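Side-chain contacts in Thiol:disulfide interchange protein (Klebsiella pneumoniae, PDB 6DXN), which probably acts as a periplasmic thiol-disulfide oxidoreductase of the DsbA type within the thioredoxin family, exchanging disulfide bonds with other proteins: residues 60-65 / 141-146; 147-150 / 155-158. One frame throughout, in Å; residues are numbered along the deposited sequence.

Contact 1: 60-65 / 141-146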
ATOM      1  N   GLU A  60      -0.567   0.242   6.596  1.00 20.22           N
ATOM      2  CA  GLU A  60       0.595  -0.468   6.068  1.00 21.44           C
ATOM      3  C   GLU A  60       0.396  -0.663   4.564  1.00 19.27           C
ATOM      4  O   GLU A  60      -0.671  -1.050   4.104  1.00 18.31           O
ATOM      5  CB  GLU A  60       0.834  -1.781   6.815  1.00 24.20           C
ATOM      6  CG  GLU A  60       1.413  -1.569   8.205  1.00 27.20           C
ATOM      7  CD  GLU A  60       1.898  -2.832   8.897  1.00 28.64           C
ATOM      8  OE1 GLU A  60       1.496  -3.929   8.474  1.00 34.00           O
ATOM      9  OE2 GLU A  60       2.699  -2.712   9.849  1.00 31.51           O
ATOM     10  N   LYS A  61       1.433  -0.335   3.800  1.00 17.34           N
ATOM     11  CA  LYS A  61       1.358  -0.493   2.368  1.00 16.34           C
ATOM     12  C   LYS A  61       2.317  -1.611   1.971  1.00 15.15           C
ATOM     13  O   LYS A  61       3.516  -1.537   2.228  1.00 16.68           O
ATOM     14  CB  LYS A  61       1.618   0.840   1.661  1.00 15.76           C
ATOM     15  CG  LYS A  61       0.553   1.892   1.919  1.00 15.82           C
ATOM     16  CD  LYS A  61       0.552   3.049   0.962  1.00 15.18           C
ATOM     17  CE  LYS A  61       0.162   2.641  -0.444  1.00 14.97           C
ATOM     18  NZ  LYS A  61       0.035   3.821  -1.327  1.00 15.39           N
ATOM     19  N   TYR A  62       1.746  -2.657   1.377  1.00 15.20           N
ATOM     20  CA  TYR A  62       2.481  -3.826   0.928  1.00 15.80           C
ATOM     21  C   TYR A  62       2.506  -3.836  -0.604  1.00 15.32           C
ATOM     22  O   TYR A  62       1.465  -3.855  -1.250  1.00 15.60           O
ATOM     23  CB  TYR A  62       1.847  -5.068   1.554  1.00 15.77           C
ATOM     24  CG  TYR A  62       2.208  -5.318   2.997  1.00 16.43           C
ATOM     25  CD1 TYR A  62       2.709  -4.319   3.822  1.00 16.93           C
ATOM     26  CD2 TYR A  62       1.911  -6.534   3.585  1.00 16.04           C
ATOM     27  CE1 TYR A  62       3.017  -4.563   5.155  1.00 17.27           C
ATOM     28  CE2 TYR A  62       2.205  -6.788   4.911  1.00 17.13           C
ATOM     29  CZ  TYR A  62       2.751  -5.801   5.704  1.00 17.73           C
ATOM     30  OH  TYR A  62       3.026  -6.078   7.018  1.00 19.59           O
ATOM     31  N   HIS A  63       3.719  -3.815  -1.164  1.00 14.51           N
ATOM     32  CA  HIS A  63       3.897  -3.814  -2.606  1.00 14.70           C
ATOM     33  C   HIS A  63       3.754  -5.244  -3.156  1.00 14.39           C
ATOM     34  O   HIS A  63       4.210  -6.181  -2.543  1.00 14.83           O
ATOM     35  CB  HIS A  63       5.224  -3.138  -2.974  1.00 14.07           C
ATOM     36  CG  HIS A  63       5.292  -2.843  -4.427  1.00 14.75           C
ATOM     37  ND1 HIS A  63       6.035  -3.598  -5.297  1.00 14.61           N
ATOM     38  CD2 HIS A  63       4.621  -1.941  -5.180  1.00 15.59           C
ATOM     39  CE1 HIS A  63       5.861  -3.145  -6.519  1.00 15.35           C
ATOM     40  NE2 HIS A  63       4.991  -2.145  -6.477  1.00 14.58           N
ATOM     41  N   VAL A  64       3.115  -5.374  -4.330  1.00 16.00           N
ATOM     42  CA  VAL A  64       2.859  -6.671  -5.012  1.00 16.85           C
ATOM     43  C   VAL A  64       4.015  -6.985  -5.979  1.00 18.50           C
ATOM     44  O   VAL A  64       4.110  -6.396  -7.062  1.00 18.85           O
ATOM     45  CB  VAL A  64       1.501  -6.640  -5.742  1.00 17.11           C
ATOM     46  CG1 VAL A  64       1.258  -7.892  -6.578  1.00 17.21           C
ATOM     47  CG2 VAL A  64       0.345  -6.413  -4.776  1.00 16.53           C
ATOM     48  N   SER A  65       4.851  -7.960  -5.599  1.00 19.73           N
ATOM     49  CA  SER A  65       6.056  -8.357  -6.361  1.00 21.74           C
ATOM     50  C   SER A  65       5.722  -9.074  -7.679  1.00 22.29           C
ATOM     51  O   SER A  65       6.476  -8.953  -8.646  1.00 22.57           O
ATOM     52  CB  SER A  65       6.957  -9.244  -5.532  1.00 22.73           C
ATOM     53  OG  SER A  65       7.566  -8.530  -4.471  1.00 24.02           O
ATOM     54  N   ASP A 141       5.456 -10.392   0.268  1.00 17.67           N
ATOM     55  CA  ASP A 141       5.203 -11.484  -0.685  1.00 17.36           C
ATOM     56  C   ASP A 141       4.319 -12.578  -0.058  1.00 16.51           C
ATOM     57  O   ASP A 141       3.399 -13.106  -0.698  1.00 14.23           O
ATOM     58  CB  ASP A 141       6.520 -12.088  -1.188  1.00 18.58           C
ATOM     59  CG  ASP A 141       7.394 -11.141  -1.998  1.00 19.77           C
ATOM     60  OD1 ASP A 141       6.851 -10.156  -2.560  1.00 20.19           O
ATOM     61  OD2 ASP A 141       8.621 -11.395  -2.063  1.00 20.64           O
ATOM     62  N   ASN A 142       4.599 -12.919   1.202  1.00 16.65           N
ATOM     63  CA  ASN A 142       3.875 -13.988   1.889  1.00 17.54           C
ATOM     64  C   ASN A 142       2.386 -13.636   2.062  1.00 18.39           C
ATOM     65  O   ASN A 142       1.520 -14.495   1.887  1.00 18.61           O
ATOM     66  CB  ASN A 142       4.487 -14.279   3.261  1.00 18.89           C
ATOM     67  CG  ASN A 142       3.852 -15.476   3.936  1.00 19.29           C
ATOM     68  OD1 ASN A 142       3.633 -16.508   3.303  1.00 19.48           O
ATOM     69  ND2 ASN A 142       3.567 -15.348   5.219  1.00 18.21           N
ATOM     70  N   LEU A 143       2.096 -12.380   2.409  1.00 17.68           N
ATOM     71  CA  LEU A 143       0.699 -11.967   2.651  1.00 18.31           C
ATOM     72  C   LEU A 143      -0.086 -11.832   1.338  1.00 17.57           C
ATOM     73  O   LEU A 143      -1.297 -12.073   1.333  1.00 16.46           O
ATOM     74  CB  LEU A 143       0.662 -10.688   3.494  1.00 18.31           C
ATOM     75  CG  LEU A 143       0.574 -10.920   5.007  1.00 19.73           C
ATOM     76  CD1 LEU A 143       1.561 -11.965   5.490  1.00 20.08           C
ATOM     77  CD2 LEU A 143       0.759  -9.628   5.772  1.00 20.77           C
ATOM     78  N   VAL A 144       0.586 -11.473   0.238  1.00 16.74           N
ATOM     79  CA  VAL A 144      -0.121 -11.398  -1.046  1.00 16.97           C
ATOM     80  C   VAL A 144      -0.686 -12.793  -1.356  1.00 17.89           C
ATOM     81  O   VAL A 144      -1.800 -12.921  -1.877  1.00 18.77           O
ATOM     82  CB  VAL A 144       0.778 -10.848  -2.173  1.00 17.64           C
ATOM     83  CG1 VAL A 144       0.228 -11.153  -3.558  1.00 17.70           C
ATOM     84  CG2 VAL A 144       1.019  -9.359  -2.009  1.00 17.45           C
ATOM     85  N   GLU A 145       0.082 -13.831  -1.004  1.00 18.66           N
ATOM     86  CA  GLU A 145      -0.341 -15.217  -1.200  1.00 20.39           C
ATOM     87  C   GLU A 145      -1.410 -15.590  -0.154  1.00 20.83           C
ATOM     88  O   GLU A 145      -2.545 -15.912  -0.512  1.00 21.03           O
ATOM     89  CB  GLU A 145       0.887 -16.135  -1.188  1.00 23.25           C
ATOM     90  CG  GLU A 145       0.573 -17.615  -1.321  1.00 25.39           C
ATOM     91  CD  GLU A 145       0.309 -18.353  -0.019  1.00 28.64           C
ATOM     92  OE1 GLU A 145       1.125 -18.210   0.922  1.00 31.46           O
ATOM     93  OE2 GLU A 145      -0.708 -19.064   0.058  1.00 33.44           O
ATOM     94  N   LYS A 146      -1.065 -15.502   1.134  1.00 22.16           N
ATOM     95  CA  LYS A 146      -1.996 -15.919   2.214  1.00 24.26           C
ATOM     96  C   LYS A 146      -3.343 -15.185   2.119  1.00 24.26           C
ATOM     97  O   LYS A 146      -4.397 -15.824   2.198  1.00 23.04           O
ATOM     98  CB  LYS A 146      -1.345 -15.729   3.588  1.00 26.66           C
ATOM     99  CG  LYS A 146      -0.147 -16.630   3.871  1.00 28.21           C
ATOM    100  CD  LYS A 146      -0.459 -18.112   3.781  1.00 29.09           C
ATOM    101  CE  LYS A 146       0.692 -18.992   4.225  1.00 30.97           C
ATOM    102  NZ  LYS A 146       1.914 -18.745   3.421  1.00 31.02           N
TER
HETATM  103  O   HOH W   1       4.486  -8.796  -2.838  1.00 12.46           O
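Strand 60-63 and the loop after it run past the last turns of helix 131-146, with the CA atoms of Ser65 and Asp141 6.5 Å apart and those of Val64 and Val144 at 6.9 Å. Asp141 OD1 takes a hydrogen bond from Ser65 OG at 2.6 Å through its syn lone pair, the one on the side of OD2. The same oxygen accepts a second bond from a water, which also donates to His63 O and accepts from Ser65 N at 2.9 Å, so that one carboxylate atom holds the Ser65 side chain directly and the backbone of His63 and Ser65 through the water. Farther along the helix the contact becomes apolar. Val64 and Val144 meet through their CG2 methyls, the side chains crossing at about a right angle. Leu143 reaches the edge of the Tyr62 ring, where CD2 lies in the ring plane, 3.3 Å from CE2. Helix 131-146 packs here on side chains of strands 60-63 and 25-29 of the thioredoxin-fold sheet, apolar at Val144 and Leu143 and polar at Asp141. Because Ser65 OG also bonds Thr75 OG1 of helix 71-83, the carboxylate is linked through it to a second helix, and its two donors would probably stabilise its negative charge.

Contact 2: 147-150 / 155-158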
HETATM    1  N   MSE A 147      -3.312 -13.859   1.931  1.00 25.37           N
HETATM    2  CA  MSE A 147      -4.551 -13.067   1.848  1.00 25.18           C
HETATM    3  C   MSE A 147      -5.300 -13.234   0.529  1.00 26.21           C
HETATM    4  O   MSE A 147      -6.440 -12.782   0.409  1.00 23.87           O
HETATM    5  CB  MSE A 147      -4.242 -11.608   2.158  1.00 28.44           C
HETATM    6  CG  MSE A 147      -3.596 -11.508   3.540  1.00 32.24           C
HETATM    7 SE   MSE A 147      -4.178  -9.883   4.485  1.00 40.20          SE
HETATM    8  CE  MSE A 147      -2.436  -9.384   5.223  1.00 36.41           C
ATOM      9  N   LYS A 148      -4.651 -13.878  -0.453  1.00 23.86           N
ATOM     10  CA  LYS A 148      -5.248 -14.197  -1.759  1.00 26.79           C
ATOM     11  C   LYS A 148      -5.602 -12.907  -2.515  1.00 26.41           C
ATOM     12  O   LYS A 148      -6.704 -12.765  -3.037  1.00 27.37           O
ATOM     13  CB  LYS A 148      -6.472 -15.102  -1.556  1.00 27.72           C
ATOM     14  CG  LYS A 148      -6.202 -16.362  -0.741  1.00 28.71           C
ATOM     15  CD  LYS A 148      -7.442 -17.154  -0.350  1.00 29.21           C
ATOM     16  CE  LYS A 148      -8.178 -17.760  -1.528  1.00 29.72           C
ATOM     17  NZ  LYS A 148      -9.321 -18.601  -1.088  1.00 29.50           N
ATOM     18  N   VAL A 149      -4.643 -11.978  -2.576  1.00 25.27           N
ATOM     19  CA  VAL A 149      -4.839 -10.697  -3.254  1.00 26.59           C
ATOM     20  C   VAL A 149      -4.982 -10.955  -4.762  1.00 27.66           C
ATOM     21  O   VAL A 149      -4.258 -11.768  -5.320  1.00 29.06           O
ATOM     22  CB  VAL A 149      -3.681  -9.733  -2.935  1.00 24.77           C
ATOM     23  CG1 VAL A 149      -3.883  -8.367  -3.569  1.00 25.33           C
ATOM     24  CG2 VAL A 149      -3.478  -9.597  -1.433  1.00 23.20           C
ATOM     25  N   HIS A 150      -5.908 -10.238  -5.412  1.00 30.16           N
ATOM     26  CA  HIS A 150      -6.185 -10.434  -6.845  1.00 32.56           C
ATOM     27  C   HIS A 150      -6.331  -9.099  -7.586  1.00 31.07           C
ATOM     28  O   HIS A 150      -6.669  -9.088  -8.776  1.00 32.93           O
ATOM     29  CB  HIS A 150      -7.449 -11.293  -7.010  1.00 36.55           C
ATOM     30  CG  HIS A 150      -8.650 -10.726  -6.326  1.00 38.19           C
ATOM     31  ND1 HIS A 150      -8.968 -11.038  -5.020  1.00 40.27           N
ATOM     32  CD2 HIS A 150      -9.603  -9.867  -6.752  1.00 42.43           C
ATOM     33  CE1 HIS A 150     -10.067 -10.402  -4.671  1.00 42.18           C
ATOM     34  NE2 HIS A 150     -10.478  -9.674  -5.716  1.00 41.98           N
ATOM     35  N   PHE A 155      -7.598  -2.988  -0.037  1.00 16.13           N
ATOM     36  CA  PHE A 155      -7.542  -2.742   1.417  1.00 16.21           C
ATOM     37  C   PHE A 155      -8.147  -3.926   2.184  1.00 16.76           C
ATOM     38  O   PHE A 155      -9.209  -4.436   1.810  1.00 16.66           O
ATOM     39  CB  PHE A 155      -8.281  -1.454   1.777  1.00 16.91           C
ATOM     40  CG  PHE A 155      -7.702  -0.195   1.185  1.00 17.26           C
ATOM     41  CD1 PHE A 155      -7.856   0.089  -0.166  1.00 17.89           C
ATOM     42  CD2 PHE A 155      -7.034   0.722   1.977  1.00 17.88           C
ATOM     43  CE1 PHE A 155      -7.324   1.246  -0.713  1.00 17.77           C
ATOM     44  CE2 PHE A 155      -6.515   1.887   1.428  1.00 17.21           C
ATOM     45  CZ  PHE A 155      -6.664   2.148   0.087  1.00 17.35           C
ATOM     46  N   TYR A 156      -7.440  -4.349   3.245  1.00 16.93           N
ATOM     47  CA  TYR A 156      -7.853  -5.427   4.156  1.00 18.20           C
ATOM     48  C   TYR A 156      -7.780  -4.922   5.603  1.00 17.37           C
ATOM     49  O   TYR A 156      -6.759  -4.389   6.025  1.00 17.27           O
ATOM     50  CB  TYR A 156      -6.975  -6.671   3.992  1.00 19.45           C
ATOM     51  CG  TYR A 156      -7.138  -7.387   2.678  1.00 21.66           C
ATOM     52  CD1 TYR A 156      -6.539  -6.903   1.531  1.00 21.30           C
ATOM     53  CD2 TYR A 156      -7.881  -8.555   2.582  1.00 23.61           C
ATOM     54  CE1 TYR A 156      -6.679  -7.551   0.317  1.00 23.87           C
ATOM     55  CE2 TYR A 156      -8.031  -9.217   1.373  1.00 24.45           C
ATOM     56  CZ  TYR A 156      -7.427  -8.712   0.236  1.00 23.83           C
ATOM     57  OH  TYR A 156      -7.560  -9.339  -0.966  1.00 25.18           O
ATOM     58  N   VAL A 157      -8.878  -5.112   6.347  1.00 17.40           N
ATOM     59  CA  VAL A 157      -8.979  -4.712   7.742  1.00 16.82           C
ATOM     60  C   VAL A 157      -9.027  -5.990   8.603  1.00 17.24           C
ATOM     61  O   VAL A 157      -9.785  -6.927   8.298  1.00 14.88           O
ATOM     62  CB  VAL A 157     -10.214  -3.814   7.979  1.00 18.08           C
ATOM     63  CG1 VAL A 157     -10.267  -3.283   9.406  1.00 18.37           C
ATOM     64  CG2 VAL A 157     -10.275  -2.658   6.992  1.00 17.95           C
ATOM     65  N   SER A 158      -8.181  -6.031   9.645  1.00 18.03           N
ATOM     66  CA  SER A 158      -8.108  -7.154  10.630  1.00 19.71           C
ATOM     67  C   SER A 158      -7.916  -8.506   9.926  1.00 22.71           C
ATOM     68  O   SER A 158      -8.231  -9.566  10.492  1.00 24.76           O
ATOM     69  CB  SER A 158      -9.329  -7.169  11.514  1.00 18.90           C
ATOM     70  OG  SER A 158      -9.385  -6.006  12.331  1.00 18.11           O
TER
HETATM   71  O   HOH W   2      -8.584 -11.526  -0.893  1.00 30.49           O
HETATM   72  O   HOH W   3      -7.641  -8.313  -3.517  1.00 18.36           O
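Tyr156 turns its ring toward the loop 147-150 with CG beside the backbone N (chi1 -68°), while chi1 of -57° sends the selenium-bearing arm of Met147 to meet it. The result is a Met-aromatic contact, here made by selenomethionine, between the loop that follows helix 131-146 and strand 154-157 of the thioredoxin-like sheet. Met147 SE lies 4.7 Å from the centroid of the Tyr156 ring, in an oblique position 29° off the ring normal, and its nearest ring atom is CG. At the other end of the ring Val149 approaches obliquely, its CG2 4.2 Å from Tyr156 CE1, and its CA lies close to the phenol oxygen. Lys148, with positive phi, closes helix 131-146 in a Schellman motif, and the chain then passes the phenol. Phe28 of strand 25-29 touches Met147, Val149 and Tyr156 alike, which ties the loop into the sheet. No direct hydrogen bond crosses between the segments; a water bridges them at the phenol, accepting from His150 N at 3.2 Å and bonding Tyr156 OH at 2.8 Å. Another water lies at the edge of the tyrosine ring, in its plane, and donates to Met147 O at 2.8 Å.

Overall arrangement
The two contacts come in series along the chain, contact 1 closing at the end of helix 131-146 just where contact 2 opens, and their centres are only 9 Å apart. A probable hydrogen bond from Val149 N to Val144 O, 3.1 Å long, joins them directly. Both reach the same mixed sheet: contact 1 at one outermost strand, 60-63, contact 2 at strand 154-157, with strand 25-29 lying between these two. Phe28 of that intervening strand touches side chains in both. Helix 131-146, which completes the largely helical passage after strand 60-63, packs on side chains of strands 60-63 and 25-29, at the 60-63 end of the thioredoxin-like sheet, before the chain re-enters it two strands away.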